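Local coordinates for protein type III restriction-modification enzyme EcoP15I Res subunit (Escherichia coli, PDB 4ZCF) that cleaves DNA together with its Mod partner as the ATP-dependent restriction subunit of a type III enzyme, pairing a helicase-like motor with an endonuclease domain, at residues K109-I119 against P221-F231; S188-L196 against K236-F244. All coordinates share one frame; numbering follows the deposited sequence.

Interaction 1: K109-I119 against P221-F231. With AMP (adenosine monophosphate), chain H; nucleotides of chain E; nucleotides of chain D.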
loop_
_atom_site.group_PDB
_atom_site.type_symbol
_atom_site.label_atom_id
_atom_site.label_comp_id
_atom_site.label_asym_id
_atom_site.label_seq_id
_atom_site.Cartn_x
_atom_site.Cartn_y
_atom_site.Cartn_z
ATOM N N LYS C 109 18.355 16.697 -2.382
ATOM C CA LYS C 109 17.272 16.306 -3.273
ATOM C C LYS C 109 17.670 16.465 -4.734
ATOM O O LYS C 109 18.014 17.561 -5.181
ATOM C CB LYS C 109 15.961 17.020 -2.903
ATOM C CG LYS C 109 15.291 16.357 -1.702
ATOM C CD LYS C 109 13.908 16.845 -1.422
ATOM C CE LYS C 109 13.504 16.356 -0.054
ATOM N NZ LYS C 109 12.129 16.821 0.311
ATOM N N PHE C 110 17.698 15.331 -5.453
ATOM C CA PHE C 110 18.137 15.233 -6.846
ATOM C C PHE C 110 17.140 14.425 -7.679
ATOM O O PHE C 110 16.585 13.439 -7.194
ATOM C CB PHE C 110 19.524 14.540 -6.920
ATOM C CG PHE C 110 20.607 15.095 -6.019
ATOM C CD1 PHE C 110 20.711 14.686 -4.692
ATOM C CD2 PHE C 110 21.559 15.974 -6.511
ATOM C CE1 PHE C 110 21.701 15.218 -3.852
ATOM C CE2 PHE C 110 22.562 16.489 -5.676
ATOM C CZ PHE C 110 22.627 16.107 -4.354
ATOM N N ILE C 111 16.951 14.825 -8.942
ATOM C CA ILE C 111 16.105 14.109 -9.898
ATOM C C ILE C 111 17.037 13.468 -10.958
ATOM O O ILE C 111 17.801 14.192 -11.607
ATOM C CB ILE C 111 14.952 14.973 -10.522
ATOM C CG1 ILE C 111 14.123 15.689 -9.421
ATOM C CG2 ILE C 111 14.046 14.093 -11.405
ATOM C CD1 ILE C 111 12.992 16.719 -9.914
ATOM N N ILE C 112 17.014 12.116 -11.077
ATOM C CA ILE C 112 17.786 11.379 -12.083
ATOM C C ILE C 112 16.820 11.128 -13.229
ATOM O O ILE C 112 15.879 10.332 -13.067
ATOM C CB ILE C 112 18.394 10.022 -11.592
ATOM C CG1 ILE C 112 19.419 10.220 -10.473
ATOM C CG2 ILE C 112 19.015 9.239 -12.770
ATOM C CD1 ILE C 112 19.762 8.923 -9.747
ATOM N N ILE C 113 17.045 11.798 -14.378
ATOM C CA ILE C 113 16.179 11.617 -15.530
ATOM C C ILE C 113 16.787 10.625 -16.544
ATOM O O ILE C 113 17.922 10.799 -17.003
ATOM C CB ILE C 113 15.606 12.939 -16.092
ATOM C CG1 ILE C 113 15.020 13.783 -14.931
ATOM C CG2 ILE C 113 14.534 12.655 -17.181
ATOM C CD1 ILE C 113 14.426 15.135 -15.245
ATOM N N VAL C 114 16.050 9.524 -16.795
ATOM C CA VAL C 114 16.491 8.430 -17.662
ATOM C C VAL C 114 15.584 8.329 -18.897
ATOM O O VAL C 114 14.448 8.777 -18.820
ATOM C CB VAL C 114 16.730 7.071 -16.909
ATOM C CG1 VAL C 114 17.845 7.197 -15.866
ATOM C CG2 VAL C 114 15.449 6.514 -16.289
ATOM N N PRO C 115 16.053 7.874 -20.075
ATOM C CA PRO C 115 15.166 7.901 -21.248
ATOM C C PRO C 115 14.381 6.615 -21.538
ATOM O O PRO C 115 13.483 6.624 -22.399
ATOM C CB PRO C 115 16.149 8.168 -22.386
ATOM C CG PRO C 115 17.435 7.493 -21.937
ATOM C CD PRO C 115 17.406 7.385 -20.435
ATOM N N THR C 116 14.745 5.511 -20.840
ATOM C CA THR C 116 14.325 4.136 -21.094
ATOM C C THR C 116 14.042 3.317 -19.820
ATOM O O THR C 116 14.612 3.606 -18.769
ATOM C CB THR C 116 15.397 3.556 -22.059
ATOM O OG1 THR C 116 14.909 3.502 -23.405
ATOM C CG2 THR C 116 16.018 2.275 -21.611
ATOM N N LEU C 117 13.147 2.304 -19.915
ATOM C CA LEU C 117 12.812 1.431 -18.787
ATOM C C LEU C 117 13.972 0.542 -18.360
ATOM O O LEU C 117 14.108 0.275 -17.163
ATOM C CB LEU C 117 11.580 0.572 -19.067
ATOM C CG LEU C 117 10.237 1.278 -19.138
ATOM C CD1 LEU C 117 9.163 0.309 -19.584
ATOM C CD2 LEU C 117 9.880 1.984 -17.815
ATOM N N SER C 118 14.799 0.086 -19.327
ATOM C CA SER C 118 15.977 -0.755 -19.075
ATOM C C SER C 118 17.059 0.026 -18.304
ATOM O O SER C 118 17.698 -0.524 -17.402
ATOM C CB SER C 118 16.557 -1.279 -20.382
ATOM O OG SER C 118 15.570 -1.826 -21.241
ATOM N N ILE C 119 17.271 1.295 -18.669
ATOM C CA ILE C 119 18.199 2.178 -17.973
ATOM C C ILE C 119 17.583 2.488 -16.586
ATOM O O ILE C 119 18.312 2.489 -15.599
ATOM C CB ILE C 119 18.552 3.453 -18.803
ATOM C CG1 ILE C 119 19.260 3.090 -20.132
ATOM C CG2 ILE C 119 19.397 4.443 -17.984
ATOM C CD1 ILE C 119 19.412 4.307 -21.171
ATOM N N PRO C 221 15.427 21.546 -7.377
ATOM C CA PRO C 221 16.273 20.361 -7.602
ATOM C C PRO C 221 17.526 20.507 -8.459
ATOM O O PRO C 221 17.649 21.440 -9.255
ATOM C CB PRO C 221 15.292 19.360 -8.220
ATOM C CG PRO C 221 14.298 20.208 -8.938
ATOM C CD PRO C 221 14.283 21.574 -8.315
ATOM N N PHE C 222 18.427 19.519 -8.322
ATOM C CA PHE C 222 19.633 19.333 -9.126
ATOM C C PHE C 222 19.311 18.127 -10.021
ATOM O O PHE C 222 19.028 17.038 -9.509
ATOM C CB PHE C 222 20.873 19.071 -8.228
ATOM C CG PHE C 222 21.727 20.292 -7.960
ATOM C CD1 PHE C 222 21.214 21.384 -7.272
ATOM C CD2 PHE C 222 23.037 20.357 -8.411
ATOM C CE1 PHE C 222 22.004 22.508 -7.028
ATOM C CE2 PHE C 222 23.825 21.484 -8.165
ATOM C CZ PHE C 222 23.300 22.555 -7.486
ATOM N N ILE C 223 19.269 18.341 -11.347
ATOM C CA ILE C 223 18.883 17.301 -12.305
ATOM C C ILE C 223 20.030 16.715 -13.090
ATOM O O ILE C 223 20.776 17.461 -13.702
ATOM C CB ILE C 223 17.731 17.750 -13.248
ATOM C CG1 ILE C 223 16.517 18.287 -12.464
ATOM C CG2 ILE C 223 17.344 16.622 -14.211
ATOM C CD1 ILE C 223 15.383 18.747 -13.317
ATOM N N ILE C 224 20.097 15.364 -13.132
ATOM C CA ILE C 224 21.046 14.547 -13.877
ATOM C C ILE C 224 20.340 14.004 -15.129
ATOM O O ILE C 224 19.249 13.444 -15.018
ATOM C CB ILE C 224 21.571 13.366 -12.997
ATOM C CG1 ILE C 224 22.138 13.817 -11.616
ATOM C CG2 ILE C 224 22.507 12.404 -13.765
ATOM C CD1 ILE C 224 23.441 14.617 -11.600
ATOM N N ILE C 225 20.977 14.127 -16.303
ATOM C CA ILE C 225 20.461 13.568 -17.545
ATOM C C ILE C 225 21.391 12.479 -18.074
ATOM O O ILE C 225 22.557 12.751 -18.380
ATOM C CB ILE C 225 20.018 14.628 -18.592
ATOM C CG1 ILE C 225 18.599 15.116 -18.254
ATOM C CG2 ILE C 225 20.014 14.053 -20.028
ATOM C CD1 ILE C 225 18.527 16.389 -17.772
ATOM N N ASP C 226 20.856 11.235 -18.135
ATOM C CA ASP C 226 21.503 10.020 -18.618
ATOM C C ASP C 226 21.183 9.892 -20.105
ATOM O O ASP C 226 20.005 9.886 -20.477
ATOM C CB ASP C 226 20.962 8.805 -17.840
ATOM C CG ASP C 226 21.895 7.614 -17.774
ATOM O OD1 ASP C 226 22.220 7.060 -18.834
ATOM O OD2 ASP C 226 22.232 7.189 -16.653
ATOM N N GLU C 227 22.229 9.799 -20.951
ATOM C CA GLU C 227 22.158 9.735 -22.431
ATOM C C GLU C 227 21.435 11.006 -22.943
ATOM O O GLU C 227 20.235 10.952 -23.204
ATOM C CB GLU C 227 21.517 8.421 -22.958
ATOM C CG GLU C 227 21.877 7.150 -22.192
ATOM C CD GLU C 227 23.238 6.514 -22.414
ATOM O OE1 GLU C 227 24.184 7.217 -22.839
ATOM O OE2 GLU C 227 23.365 5.303 -22.114
ATOM N N PRO C 228 22.121 12.183 -22.991
ATOM C CA PRO C 228 21.415 13.430 -23.339
ATOM C C PRO C 228 20.919 13.543 -24.764
ATOM O O PRO C 228 20.113 14.429 -25.052
ATOM C CB PRO C 228 22.423 14.523 -22.978
ATOM C CG PRO C 228 23.735 13.872 -23.074
ATOM C CD PRO C 228 23.548 12.442 -22.699
ATOM N N HIS C 229 21.407 12.652 -25.645
ATOM C CA HIS C 229 21.053 12.569 -27.056
ATOM C C HIS C 229 19.620 12.053 -27.259
ATOM O O HIS C 229 19.100 12.123 -28.371
ATOM C CB HIS C 229 22.066 11.681 -27.801
ATOM C CG HIS C 229 22.145 10.262 -27.316
ATOM N ND1 HIS C 229 21.602 9.217 -28.049
ATOM C CD2 HIS C 229 22.767 9.750 -26.225
ATOM C CE1 HIS C 229 21.895 8.112 -27.377
ATOM N NE2 HIS C 229 22.598 8.382 -26.273
ATOM N N ARG C 230 18.999 11.526 -26.191
ATOM C CA ARG C 230 17.647 10.985 -26.201
ATOM C C ARG C 230 16.638 11.994 -25.643
ATOM O O ARG C 230 15.443 11.700 -25.516
ATOM C CB ARG C 230 17.609 9.649 -25.463
ATOM C CG ARG C 230 18.109 8.487 -26.314
ATOM C CD ARG C 230 18.101 7.210 -25.491
ATOM N NE ARG C 230 17.931 5.992 -26.288
ATOM C CZ ARG C 230 16.782 5.587 -26.820
ATOM N NH1 ARG C 230 15.684 6.323 -26.691
ATOM N NH2 ARG C 230 16.730 4.463 -27.520
ATOM N N PHE C 231 17.129 13.208 -25.379
ATOM C CA PHE C 231 16.358 14.347 -24.879
ATOM C C PHE C 231 16.696 15.547 -25.783
ATOM O O PHE C 231 17.427 16.441 -25.346
ATOM C CB PHE C 231 16.720 14.641 -23.407
ATOM C CG PHE C 231 16.516 13.496 -22.440
ATOM C CD1 PHE C 231 17.485 12.505 -22.293
ATOM C CD2 PHE C 231 15.389 13.439 -21.634
ATOM C CE1 PHE C 231 17.304 11.462 -21.386
ATOM C CE2 PHE C 231 15.218 12.403 -20.720
ATOM C CZ PHE C 231 16.178 11.425 -20.601
HETATM P P AMP H . 23.360 3.495 -17.568
HETATM O O1P AMP H . 22.662 3.700 -18.860
HETATM O O2P AMP H . 24.582 4.326 -17.701
HETATM O O3P AMP H . 22.536 4.235 -16.578
HETATM O "O5'" AMP H . 23.585 1.965 -17.178
HETATM C "C5'" AMP H . 24.889 1.473 -16.926
HETATM C "C4'" AMP H . 24.890 0.417 -15.867
HETATM O "O4'" AMP H . 26.243 -0.052 -15.616
HETATM C "C3'" AMP H . 24.408 0.973 -14.572
HETATM O "O3'" AMP H . 23.001 0.755 -14.469
HETATM C "C2'" AMP H . 25.183 0.288 -13.521
HETATM O "O2'" AMP H . 24.486 -0.875 -13.052
HETATM C "C1'" AMP H . 26.449 -0.160 -14.178
HETATM N N9 AMP H . 27.598 0.535 -13.754
HETATM C C8 AMP H . 27.807 1.811 -14.013
HETATM N N7 AMP H . 29.016 2.187 -13.513
HETATM C C5 AMP H . 29.606 0.973 -12.934
HETATM C C6 AMP H . 30.804 0.592 -12.265
HETATM N N6 AMP H . 31.826 1.540 -12.009
HETATM N N1 AMP H . 30.949 -0.699 -11.868
HETATM C C2 AMP H . 30.010 -1.610 -12.077
HETATM N N3 AMP H . 28.866 -1.328 -12.694
HETATM C C4 AMP H . 28.600 -0.079 -13.144
ATOM P P DA E 5 10.921 1.221 -23.211
ATOM O OP1 DA E 5 12.298 1.603 -22.806
ATOM O OP2 DA E 5 10.448 -0.149 -22.880
ATOM O "O5'" DA E 5 9.948 2.337 -22.617
ATOM C "C5'" DA E 5 8.593 2.271 -22.960
ATOM C "C4'" DA E 5 7.789 3.463 -22.475
ATOM O "O4'" DA E 5 7.025 3.935 -23.614
ATOM C "C3'" DA E 5 6.792 3.099 -21.371
ATOM O "O3'" DA E 5 6.853 4.043 -20.275
ATOM C "C2'" DA E 5 5.436 3.055 -22.072
ATOM C "C1'" DA E 5 5.640 3.746 -23.418
ATOM N N9 DA E 5 5.018 3.080 -24.576
ATOM C C8 DA E 5 5.272 1.817 -25.078
ATOM N N7 DA E 5 4.507 1.489 -26.095
ATOM C C5 DA E 5 3.699 2.616 -26.286
ATOM C C6 DA E 5 2.648 2.929 -27.190
ATOM N N6 DA E 5 2.261 2.117 -28.185
ATOM N N1 DA E 5 2.087 4.168 -27.128
ATOM C C2 DA E 5 2.445 5.009 -26.154
ATOM N N3 DA E 5 3.412 4.813 -25.258
ATOM C C4 DA E 5 4.007 3.605 -25.373
ATOM P P DT D 20 10.740 13.854 -27.772
ATOM O OP1 DT D 20 11.469 14.610 -26.734
ATOM O OP2 DT D 20 10.243 14.576 -28.965
ATOM O "O5'" DT D 20 11.652 12.640 -28.270
ATOM C "C5'" DT D 20 12.362 11.867 -27.319
ATOM C "C4'" DT D 20 13.037 10.694 -27.999
ATOM O "O4'" DT D 20 12.030 9.891 -28.665
ATOM C "C3'" DT D 20 14.076 11.077 -29.048
ATOM O "O3'" DT D 20 15.289 10.404 -28.781
ATOM C "C2'" DT D 20 13.485 10.648 -30.383
ATOM C "C1'" DT D 20 12.440 9.606 -29.990
ATOM N N1 DT D 20 11.247 9.513 -30.920
ATOM C C2 DT D 20 11.035 8.342 -31.635
ATOM O O2 DT D 20 11.748 7.348 -31.558
ATOM N N3 DT D 20 9.928 8.373 -32.458
ATOM C C4 DT D 20 9.051 9.434 -32.659
ATOM O O4 DT D 20 8.125 9.283 -33.462
ATOM C C5 DT D 20 9.340 10.629 -31.880
ATOM C C7 DT D 20 8.480 11.858 -31.957
ATOM C C6 DT D 20 10.407 10.606 -31.073
#
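I113 N donates to I224 O at 2.8 Å, and I113 O accepts from D226 N in return, so this one residue bridges two alternate positions of the neighbouring strand. I111 does the same with F222 and I224; with these four bonds, strands 109-113 and 222-226 run parallel in the middle of the sheet. On one face I113 CD1 presses against the CG2 branch of I223, and I111 CD1 lies beside the ring of P221, 3.9 Å from its CG. On the other, F110 CD2 meets F222 CB at 3.6 Å.

Beyond the strands, the F231 ring comes back to segment 109-119, its CZ edge toward the V114 carbonyl carbon: CE2 touches I113 CG2 (3.6 Å), CE1 touches P115 CB (3.6 Å), and R230 CD packs on P115 CG. L117 N hydrogen-bonds OP1 of DA5 in chain E (3.1 Å), and T116 OG1 adds a weak bond to the same oxygen. With chi1 at -155°, D226 swings CG away from its own N, which brings OD2 within 3.0 Å of AMP O3P; the OH of Y94 hydrogen-bonds D226 OD2, while E227 OE1 forms a salt bridge with K90 NZ. I119 CG2 closes on the same phosphate. D226-E227-P228-H229 is the DExH-type motif II (Walker B) of superfamily 2 helicases, at the end of its RecA-like strand.

Interaction 2: S188-L196 against K236-F244; sequences SGMINSKSL and KTWENIEKF. With nucleotides of chain D; nucleotides of chain E.
I191 slides its CG2 branch past N240, meeting CB at 3.7 Å, while its CD1 comes to the rim of the F244 ring, in plane with it and 3.8 Å from CE2. This is where the short helix 188-191, which follows one strand of the RecA-like motor domain, packs on helix 236-242, which follows another; G189 and M190 lie close to DT6 of DNA chain E. I191 CG2 also faces I241 CG1, so the isoleucine fills the apolar side of the joint.

The polar side belongs to N192. Its CG stands anti to the carbonyl carbon (chi1 -66°), which sets the amide between T237 and N240, whose side chains it crosses at about a right angle. ND2 gives T237 OG1 a bond of 2.8 Å, nearly straight at 165° and close to the amide plane; OD1 takes a weak, bent one from N240 ND2, whose amide is turned 61° against it. Cutting N192 back to an alanine is likely to leave T237 OG1 without this donor and N240 ND2 without its weak acceptor. N240 OD1, in turn, accepts from K243 NZ. T237 holds the DNA through two groups on one phosphate oxygen, OP1 of DT20 in chain D: its backbone N at 3.2 Å and its OG1 at 2.9 Å.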
loop_
_atom_site.group_PDB
_atom_site.type_symbol
_atom_site.label_atom_id
_atom_site.label_comp_id
_atom_site.label_asym_id
_atom_site.label_seq_id
_atom_site.Cartn_x
_atom_site.Cartn_y
_atom_site.Cartn_z
ATOM N N SER C 188 11.504 9.019 -19.415
ATOM C CA SER C 188 10.916 9.995 -20.344
ATOM C C SER C 188 9.398 9.885 -20.484
ATOM O O SER C 188 8.719 10.922 -20.560
ATOM C CB SER C 188 11.566 9.883 -21.715
ATOM O OG SER C 188 12.941 10.195 -21.608
ATOM N N GLY C 189 8.896 8.641 -20.534
ATOM C CA GLY C 189 7.474 8.328 -20.632
ATOM C C GLY C 189 6.666 8.905 -19.485
ATOM O O GLY C 189 5.519 9.329 -19.683
ATOM N N MET C 190 7.271 8.958 -18.284
ATOM C CA MET C 190 6.638 9.494 -17.081
ATOM C C MET C 190 6.737 11.002 -16.983
ATOM O O MET C 190 5.801 11.636 -16.486
ATOM C CB MET C 190 7.112 8.784 -15.800
ATOM C CG MET C 190 6.556 7.348 -15.641
ATOM S SD MET C 190 4.755 7.165 -15.876
ATOM C CE MET C 190 4.116 8.138 -14.511
ATOM N N ILE C 191 7.842 11.590 -17.497
ATOM C CA ILE C 191 8.024 13.039 -17.567
ATOM C C ILE C 191 6.901 13.608 -18.492
ATOM O O ILE C 191 6.272 14.622 -18.163
ATOM C CB ILE C 191 9.472 13.342 -18.087
ATOM C CG1 ILE C 191 10.553 13.068 -17.015
ATOM C CG2 ILE C 191 9.631 14.753 -18.699
ATOM C CD1 ILE C 191 10.765 14.153 -15.919
ATOM N N ASN C 192 6.622 12.888 -19.611
ATOM C CA ASN C 192 5.626 13.225 -20.633
ATOM C C ASN C 192 4.184 12.826 -20.341
ATOM O O ASN C 192 3.307 13.140 -21.142
ATOM C CB ASN C 192 6.073 12.716 -21.998
ATOM C CG ASN C 192 7.308 13.408 -22.503
ATOM O OD1 ASN C 192 7.638 14.528 -22.085
ATOM N ND2 ASN C 192 8.037 12.741 -23.389
ATOM N N SER C 193 3.927 12.168 -19.201
ATOM C CA SER C 193 2.584 11.767 -18.796
ATOM C C SER C 193 1.777 12.938 -18.234
ATOM O O SER C 193 2.340 13.754 -17.505
ATOM C CB SER C 193 2.663 10.670 -17.743
ATOM O OG SER C 193 1.351 10.350 -17.316
ATOM N N LYS C 194 0.445 12.974 -18.501
ATOM C CA LYS C 194 -0.471 13.999 -17.963
ATOM C C LYS C 194 -0.592 13.886 -16.441
ATOM O O LYS C 194 -0.974 14.858 -15.789
ATOM C CB LYS C 194 -1.871 13.941 -18.614
ATOM C CG LYS C 194 -2.642 12.636 -18.383
ATOM C CD LYS C 194 -4.134 12.860 -18.152
ATOM C CE LYS C 194 -4.716 11.749 -17.313
ATOM N NZ LYS C 194 -6.117 12.026 -16.898
ATOM N N SER C 195 -0.244 12.699 -15.882
ATOM C CA SER C 195 -0.221 12.383 -14.455
ATOM C C SER C 195 0.609 13.428 -13.657
ATOM O O SER C 195 0.302 13.688 -12.497
ATOM C CB SER C 195 0.355 10.983 -14.255
ATOM O OG SER C 195 0.162 10.514 -12.932
ATOM N N LEU C 196 1.632 14.038 -14.304
ATOM C CA LEU C 196 2.511 15.066 -13.730
ATOM C C LEU C 196 2.022 16.531 -13.922
ATOM O O LEU C 196 2.427 17.418 -13.158
ATOM C CB LEU C 196 3.962 14.889 -14.220
ATOM C CG LEU C 196 4.859 14.049 -13.291
ATOM C CD1 LEU C 196 4.673 12.543 -13.532
ATOM C CD2 LEU C 196 6.322 14.437 -13.435
ATOM N N LYS C 236 9.565 17.905 -26.919
ATOM C CA LYS C 236 8.653 17.772 -25.783
ATOM C C LYS C 236 9.293 17.372 -24.463
ATOM O O LYS C 236 9.145 18.126 -23.494
ATOM C CB LYS C 236 7.462 16.854 -26.126
ATOM C CG LYS C 236 6.388 16.774 -25.038
ATOM C CD LYS C 236 5.241 17.771 -25.229
ATOM C CE LYS C 236 4.412 17.957 -23.976
ATOM N NZ LYS C 236 3.706 16.709 -23.558
ATOM N N THR C 237 9.972 16.200 -24.403
ATOM C CA THR C 237 10.603 15.706 -23.171
ATOM C C THR C 237 11.440 16.790 -22.486
ATOM O O THR C 237 11.238 17.054 -21.290
ATOM C CB THR C 237 11.403 14.401 -23.395
ATOM O OG1 THR C 237 10.655 13.482 -24.197
ATOM C CG2 THR C 237 11.794 13.728 -22.082
ATOM N N TRP C 238 12.354 17.437 -23.260
ATOM C CA TRP C 238 13.207 18.504 -22.737
ATOM C C TRP C 238 12.411 19.704 -22.234
ATOM O O TRP C 238 12.758 20.248 -21.184
ATOM C CB TRP C 238 14.294 18.933 -23.736
ATOM C CG TRP C 238 15.258 19.897 -23.112
ATOM C CD1 TRP C 238 15.180 21.257 -23.140
ATOM C CD2 TRP C 238 16.314 19.577 -22.198
ATOM N NE1 TRP C 238 16.148 21.806 -22.335
ATOM C CE2 TRP C 238 16.870 20.796 -21.755
ATOM C CE3 TRP C 238 16.876 18.373 -21.741
ATOM C CZ2 TRP C 238 17.960 20.849 -20.883
ATOM C CZ3 TRP C 238 17.962 18.426 -20.878
ATOM C CH2 TRP C 238 18.492 19.654 -20.457
ATOM N N GLU C 239 11.349 20.111 -22.966
ATOM C CA GLU C 239 10.525 21.260 -22.570
ATOM C C GLU C 239 9.818 21.033 -21.243
ATOM O O GLU C 239 9.676 21.982 -20.472
ATOM C CB GLU C 239 9.564 21.723 -23.683
ATOM C CG GLU C 239 10.239 22.264 -24.941
ATOM C CD GLU C 239 11.091 23.518 -24.824
ATOM O OE1 GLU C 239 10.519 24.610 -24.609
ATOM O OE2 GLU C 239 12.326 23.416 -25.012
ATOM N N ASN C 240 9.453 19.762 -20.942
ATOM C CA ASN C 240 8.826 19.357 -19.681
ATOM C C ASN C 240 9.795 19.416 -18.511
ATOM O O ASN C 240 9.362 19.745 -17.403
ATOM C CB ASN C 240 8.216 17.964 -19.780
ATOM C CG ASN C 240 6.944 17.873 -20.571
ATOM O OD1 ASN C 240 6.163 18.823 -20.672
ATOM N ND2 ASN C 240 6.685 16.695 -21.101
ATOM N N ILE C 241 11.088 19.047 -18.742
ATOM C CA ILE C 241 12.195 19.092 -17.761
ATOM C C ILE C 241 12.454 20.562 -17.409
ATOM O O ILE C 241 12.645 20.877 -16.228
ATOM C CB ILE C 241 13.476 18.353 -18.272
ATOM C CG1 ILE C 241 13.216 16.836 -18.467
ATOM C CG2 ILE C 241 14.710 18.604 -17.355
ATOM C CD1 ILE C 241 14.194 16.100 -19.384
ATOM N N GLU C 242 12.377 21.471 -18.420
ATOM C CA GLU C 242 12.512 22.934 -18.214
ATOM C C GLU C 242 11.488 23.483 -17.194
ATOM O O GLU C 242 11.810 24.413 -16.463
ATOM C CB GLU C 242 12.409 23.722 -19.532
ATOM C CG GLU C 242 13.668 23.700 -20.381
ATOM C CD GLU C 242 13.583 24.250 -21.800
ATOM O OE1 GLU C 242 12.591 24.939 -22.137
ATOM O OE2 GLU C 242 14.543 24.020 -22.569
ATOM N N LYS C 243 10.285 22.875 -17.118
ATOM C CA LYS C 243 9.212 23.259 -16.197
ATOM C C LYS C 243 9.608 23.166 -14.713
ATOM O O LYS C 243 8.944 23.789 -13.881
ATOM C CB LYS C 243 7.967 22.391 -16.431
ATOM C CG LYS C 243 7.085 22.770 -17.607
ATOM C CD LYS C 243 6.007 21.696 -17.799
ATOM C CE LYS C 243 5.057 22.023 -18.915
ATOM N NZ LYS C 243 4.364 20.806 -19.417
ATOM N N PHE C 244 10.644 22.363 -14.371
ATOM C CA PHE C 244 11.101 22.192 -12.981
ATOM C C PHE C 244 11.930 23.356 -12.444
ATOM O O PHE C 244 12.229 23.367 -11.248
ATOM C CB PHE C 244 11.902 20.890 -12.804
ATOM C CG PHE C 244 11.135 19.617 -13.032
ATOM C CD1 PHE C 244 9.921 19.393 -12.394
ATOM C CD2 PHE C 244 11.651 18.614 -13.843
ATOM C CE1 PHE C 244 9.209 18.216 -12.611
ATOM C CE2 PHE C 244 10.952 17.431 -14.046
ATOM C CZ PHE C 244 9.733 17.239 -13.432
ATOM P P DA D 19 4.319 14.313 -28.046
ATOM O OP1 DA D 19 3.855 15.061 -26.834
ATOM O OP2 DA D 19 4.232 14.958 -29.382
ATOM O "O5'" DA D 19 5.846 13.838 -27.888
ATOM C "C5'" DA D 19 6.353 13.397 -26.653
ATOM C "C4'" DA D 19 7.278 12.223 -26.843
ATOM O "O4'" DA D 19 6.558 11.085 -27.352
ATOM C "C3'" DA D 19 8.466 12.376 -27.774
ATOM O "O3'" DA D 19 9.480 13.134 -27.081
ATOM C "C2'" DA D 19 8.844 10.900 -27.907
ATOM C "C1'" DA D 19 7.520 10.147 -27.774
ATOM N N9 DA D 19 7.028 9.500 -28.992
ATOM C C8 DA D 19 6.060 9.966 -29.851
ATOM N N7 DA D 19 5.778 9.144 -30.836
ATOM C C5 DA D 19 6.646 8.083 -30.641
ATOM C C6 DA D 19 6.857 6.875 -31.345
ATOM N N6 DA D 19 6.155 6.566 -32.430
ATOM N N1 DA D 19 7.796 5.996 -30.900
ATOM C C2 DA D 19 8.486 6.299 -29.785
ATOM N N3 DA D 19 8.383 7.418 -29.034
ATOM C C4 DA D 19 7.432 8.276 -29.510
ATOM P P DT E 6 6.041 3.972 -18.899
ATOM O OP1 DT E 6 6.794 4.695 -17.854
ATOM O OP2 DT E 6 5.604 2.593 -18.620
ATOM O "O5'" DT E 6 4.723 4.774 -19.241
ATOM C "C5'" DT E 6 4.628 6.068 -19.799
ATOM C "C4'" DT E 6 3.163 6.440 -20.015
ATOM O "O4'" DT E 6 2.656 5.892 -21.254
ATOM C "C3'" DT E 6 2.216 5.964 -18.923
ATOM O "O3'" DT E 6 1.509 7.077 -18.440
ATOM C "C2'" DT E 6 1.352 4.878 -19.567
ATOM C "C1'" DT E 6 1.414 5.254 -21.042
ATOM N N1 DT E 6 1.271 4.137 -22.036
ATOM C C2 DT E 6 0.456 4.339 -23.125
ATOM O O2 DT E 6 -0.198 5.352 -23.279
ATOM N N3 DT E 6 0.423 3.298 -24.024
ATOM C C4 DT E 6 1.098 2.079 -23.949
ATOM O O4 DT E 6 0.954 1.214 -24.826
ATOM C C5 DT E 6 1.967 1.942 -22.811
ATOM C C7 DT E 6 2.770 0.680 -22.647
ATOM C C6 DT E 6 2.014 2.966 -21.927
ATOM P P DT D 20 10.740 13.854 -27.772
ATOM O OP1 DT D 20 11.469 14.610 -26.734
ATOM O OP2 DT D 20 10.243 14.576 -28.965
ATOM O "O5'" DT D 20 11.652 12.640 -28.270
ATOM C "C5'" DT D 20 12.362 11.867 -27.319
ATOM C "C4'" DT D 20 13.037 10.694 -27.999
ATOM O "O4'" DT D 20 12.030 9.891 -28.665
ATOM C "C3'" DT D 20 14.076 11.077 -29.048
ATOM O "O3'" DT D 20 15.289 10.404 -28.781
ATOM C "C2'" DT D 20 13.485 10.648 -30.383
ATOM C "C1'" DT D 20 12.440 9.606 -29.990
ATOM N N1 DT D 20 11.247 9.513 -30.920
ATOM C C2 DT D 20 11.035 8.342 -31.635
ATOM O O2 DT D 20 11.748 7.348 -31.558
ATOM N N3 DT D 20 9.928 8.373 -32.458
ATOM C C4 DT D 20 9.051 9.434 -32.659
ATOM O O4 DT D 20 8.125 9.283 -33.462
ATOM C C5 DT D 20 9.340 10.629 -31.880
ATOM C C7 DT D 20 8.480 11.858 -31.957
ATOM C C6 DT D 20 10.407 10.606 -31.073
#

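Interactions 1 and 2 have centres about 11 Å apart, and their segments alternate along the chain: strand 109-113, helix 188-191, strand 222-226, helix 236-242. They meet at F231 and S188. S188 OG sits 3.2 Å from P115 CA and makes a weak hydrogen bond to V114 O, while F231 CD2 touches T237 CG2 at 3.6 Å, so F231, two residues beyond motif II, packs against the DNA-gripping threonine. Interaction 1 reaches the nucleotide through D226, E227 and I119; interaction 2 lies further off, the S188 side chain being about 12 Å from AMP. Together the two contacts face both DNA strands, with the T237 bonds to chain D and the L117 bond to chain E.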